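Dephospho-CoA kinase (Campylobacter jejuni subsp. jejuni serotype O:2, PDB 4ZO4) catalyses the ATP-dependent phosphorylation of the 3'-hydroxyl group of dephospho-coenzyme A, the last step of coenzyme A biosynthesis. Local coordinates at the interface of chains A and B and the interface of chains A and C. Residues are numbered along the deposited sequence; one frame, centred on the assembly and turned at random. Chains: chain A/B/C, Dephospho-CoA kinase.

Contact 1: the interface of chains A and B. Residues chain A 166-167, 169-170; chain B 155-156, 159.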
# COMPACT_ATOMS: atom_id res chain seq x y z
N ILE A 166 15.09 -9.61 -2.24
CA ILE A 166 15.43 -8.77 -1.07
C ILE A 166 14.44 -8.99 0.07
O ILE A 166 14.82 -9.21 1.21
CB ILE A 166 15.49 -7.29 -1.40
CG1 ILE A 166 16.56 -7.03 -2.48
CG2 ILE A 166 15.86 -6.50 -0.15
CD1 ILE A 166 16.48 -5.64 -3.09
N ASP A 167 13.16 -8.96 -0.28
CA ASP A 167 12.11 -9.26 0.67
C ASP A 167 12.31 -10.66 1.34
O ASP A 167 12.23 -10.77 2.56
CB ASP A 167 10.73 -9.06 -0.00
CG ASP A 167 10.51 -7.59 -0.42
OD1 ASP A 167 11.14 -6.73 0.22
OD2 ASP A 167 9.75 -7.27 -1.37
N GLU A 169 15.12 -12.31 1.91
CA GLU A 169 16.16 -12.17 2.93
C GLU A 169 15.67 -11.45 4.17
O GLU A 169 16.04 -11.83 5.30
CB GLU A 169 17.36 -11.42 2.39
CG GLU A 169 18.16 -12.18 1.36
CD GLU A 169 19.59 -11.68 1.23
OE1 GLU A 169 20.42 -12.44 0.67
OE2 GLU A 169 19.90 -10.54 1.68
N GLU A 170 14.84 -10.43 3.97
CA GLU A 170 14.19 -9.77 5.12
C GLU A 170 13.43 -10.72 6.00
O GLU A 170 13.43 -10.56 7.23
CB GLU A 170 13.21 -8.68 4.69
CG GLU A 170 13.69 -7.29 5.02
CD GLU A 170 13.85 -7.02 6.51
OE1 GLU A 170 14.95 -6.58 6.92
OE2 GLU A 170 12.87 -7.25 7.26
N LEU B 155 18.67 -3.08 4.89
CA LEU B 155 18.41 -3.87 3.71
C LEU B 155 17.24 -3.24 2.99
O LEU B 155 17.31 -2.90 1.80
CB LEU B 155 18.11 -5.31 4.14
CG LEU B 155 18.02 -6.46 3.14
CD1 LEU B 155 19.28 -6.63 2.28
CD2 LEU B 155 17.74 -7.75 3.91
N GLU B 156 16.14 -3.06 3.71
CA GLU B 156 14.94 -2.53 3.10
C GLU B 156 15.04 -1.05 2.75
O GLU B 156 14.48 -0.62 1.76
CB GLU B 156 13.73 -2.80 3.99
CG GLU B 156 13.33 -4.28 3.97
CD GLU B 156 12.81 -4.76 2.60
OE1 GLU B 156 12.36 -3.95 1.77
OE2 GLU B 156 12.83 -5.98 2.34
N LYS B 159 16.94 -0.91 -0.59
CA LYS B 159 16.07 -1.33 -1.70
C LYS B 159 15.14 -0.20 -2.20
O LYS B 159 14.83 -0.12 -3.40
CB LYS B 159 15.25 -2.55 -1.27
CG LYS B 159 13.97 -2.81 -2.06
CD LYS B 159 13.29 -4.06 -1.57
CE LYS B 159 11.85 -4.04 -2.00
NZ LYS B 159 11.05 -3.19 -1.10
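B:Lys159 lies across A:Ile166 and turns its amine towards A:Asp167. Both sides belong to helix 155-172 of a CoaE-family kinase, a member of the P-loop kinase group. The two copies of the helix run antiparallel here. The interface is two-fold symmetric, so the same contact recurs with the chains exchanged. The pairing may be a biological dimer or a product of crystal packing.

The lysine can be followed outwards. B:Lys159 CB meets A:Ile166 CD1 at 3.8 Å. CG touches the same methyl group. B:Lys159 CD moves on to the other branch, with A:Ile166 CG2 at 3.8 Å. B:Lys159 CE then passes the carboxylate of A:Asp167 and is 3.6 Å from A:Asp167 OD1. The chain starts with CG anti to the backbone N (chi1 159°) and stays extended as far as CE. A bend at chi4 (-80°) then turns the amine. B:Lys159 NZ forms a salt bridge with A:Asp167 OD1 at 3.8 Å, a rather long one. Within chain B, B:Lys159 NZ also makes a hydrogen bond and salt bridge with B:Glu156 OE1, at 3.2 Å. That oxygen is approached nearly along its C-O axis. The lysine charge therefore probably offsets part of the negative charge of both acids.

A:Asp167 and B:Glu156 cross at about a right angle, with their carboxylate planes 20° apart. A:Asp167 OD1 and B:Glu156 OE2 are modelled 2.8 Å apart. Two ionised carboxylates would clash there. A shared proton could make this a hydrogen bond, but none is seen, and the pair remains doubtful.

B:Leu155 supplies the apolar flank. B:Leu155 CG rests on A:Ile166 CG2 at 3.9 Å, the two side chains sliding past each other in opposite directions. The CD2 methyl of B:Leu155 reaches A:Glu169 CB at 4.0 Å. A:Glu170 packs its aliphatic part against that of B:Glu156.

Contact 2: the interface of chains A and C. Residues chain A 87, 90; chain C 153-154, 156-157, 160.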
# COMPACT_ATOMS: atom_id res chain seq x y z
N ILE A 87 -12.04 -7.19 -0.28
CA ILE A 87 -13.13 -7.96 0.31
C ILE A 87 -12.69 -9.42 0.45
O ILE A 87 -12.89 -10.03 1.51
CB ILE A 87 -14.43 -7.80 -0.48
CG1 ILE A 87 -14.98 -6.38 -0.31
CG2 ILE A 87 -15.52 -8.70 0.06
CD1 ILE A 87 -16.13 -6.08 -1.23
N ASN A 90 -10.33 -9.89 3.39
CA ASN A 90 -10.98 -9.82 4.69
C ASN A 90 -11.97 -10.95 4.86
O ASN A 90 -12.23 -11.44 5.96
CB ASN A 90 -11.67 -8.48 4.86
CG ASN A 90 -12.50 -8.42 6.13
OD1 ASN A 90 -11.96 -8.26 7.21
ND2 ASN A 90 -13.80 -8.57 5.99
N LEU C 153 -21.18 -8.84 5.16
CA LEU C 153 -19.75 -8.54 5.16
C LEU C 153 -19.34 -8.04 6.53
O LEU C 153 -20.16 -7.53 7.30
CB LEU C 153 -19.45 -7.45 4.16
CG LEU C 153 -19.91 -7.76 2.74
CD1 LEU C 153 -19.69 -6.54 1.83
CD2 LEU C 153 -19.17 -8.98 2.22
N SER C 154 -18.07 -8.19 6.84
CA SER C 154 -17.52 -7.73 8.10
C SER C 154 -17.20 -6.27 7.97
O SER C 154 -17.40 -5.65 6.91
CB SER C 154 -16.21 -8.43 8.36
OG SER C 154 -15.23 -7.74 7.59
N GLU C 156 -14.31 -4.49 7.72
CA GLU C 156 -13.35 -4.00 6.73
C GLU C 156 -13.83 -4.30 5.32
O GLU C 156 -13.49 -3.60 4.38
CB GLU C 156 -11.91 -4.56 6.97
CG GLU C 156 -11.15 -3.95 8.17
CD GLU C 156 -10.83 -2.44 8.06
OE1 GLU C 156 -10.65 -1.92 6.93
OE2 GLU C 156 -10.75 -1.75 9.11
N ALA C 157 -14.63 -5.35 5.17
CA ALA C 157 -15.08 -5.70 3.84
C ALA C 157 -16.07 -4.65 3.38
O ALA C 157 -15.96 -4.11 2.28
CB ALA C 157 -15.69 -7.08 3.82
N ALA C 160 -14.44 -1.45 2.29
CA ALA C 160 -13.93 -1.42 0.90
C ALA C 160 -15.05 -1.14 -0.09
O ALA C 160 -14.90 -0.34 -1.01
CB ALA C 160 -13.23 -2.69 0.55
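A:Asn90 points its side-chain amide at C:Ser154 and C:Ala157, at the start of helix 155-172 of chain C. A:Asn90 and A:Ile87 are one turn apart on the long helix 82-109 of this CoaE-family kinase. The patch is part of an interface that is not an exact two-fold. It may belong to a biological oligomer or may arise from crystal packing.

Polar contacts gather at C:Ser154, just before the helix. The amide nitrogen ND2 of A:Asn90 is directed at the serine hydroxyl OG. Their modelled separation is too short to be real, so the bond is doubtful in detail. The asparagine CG is anti to its backbone N (chi1 173°), which extends the amide across to chain C. Within chain C, C:Ser154 OG accepts a weak hydrogen bond from the backbone N of C:Ala157 at 3.5 Å. C:Ser154 thus resembles a helix N-cap.

Other contacts are van der Waals packing. The CB end of C:Glu156 lies against the amide oxygen of A:Asn90, with A:Asn90 OD1 3.7 Å from C:Glu156 CB. A:Ile87 presents both branches to C:Ala157. The A:Ile87 CG2 methyl lies 4.1 Å from C:Ala157 CB. On the other branch, A:Ile87 CG1 sits 3.6 Å from the backbone O of C:Ala157. C:Leu153 CD2 approaches A:Ile87 CG2 more loosely, at 4.2 Å.

The C-alpha centres of contact 1 and contact 2 are about 30 Å apart. Helix 155-172 takes part in both. In contact 1 it meets its own copy; in contact 2 its N-terminal end, with the two residues before it, meets helix 82-109 of another chain. Glu156 occurs in both patches, as the copy of chain B in contact 1 and that of chain C in contact 2. Chain A thus faces two neighbours through separate elements. The two kinds of contact could together hold the four copies of the deposited assembly, though the structure alone does not show a tetramer in solution.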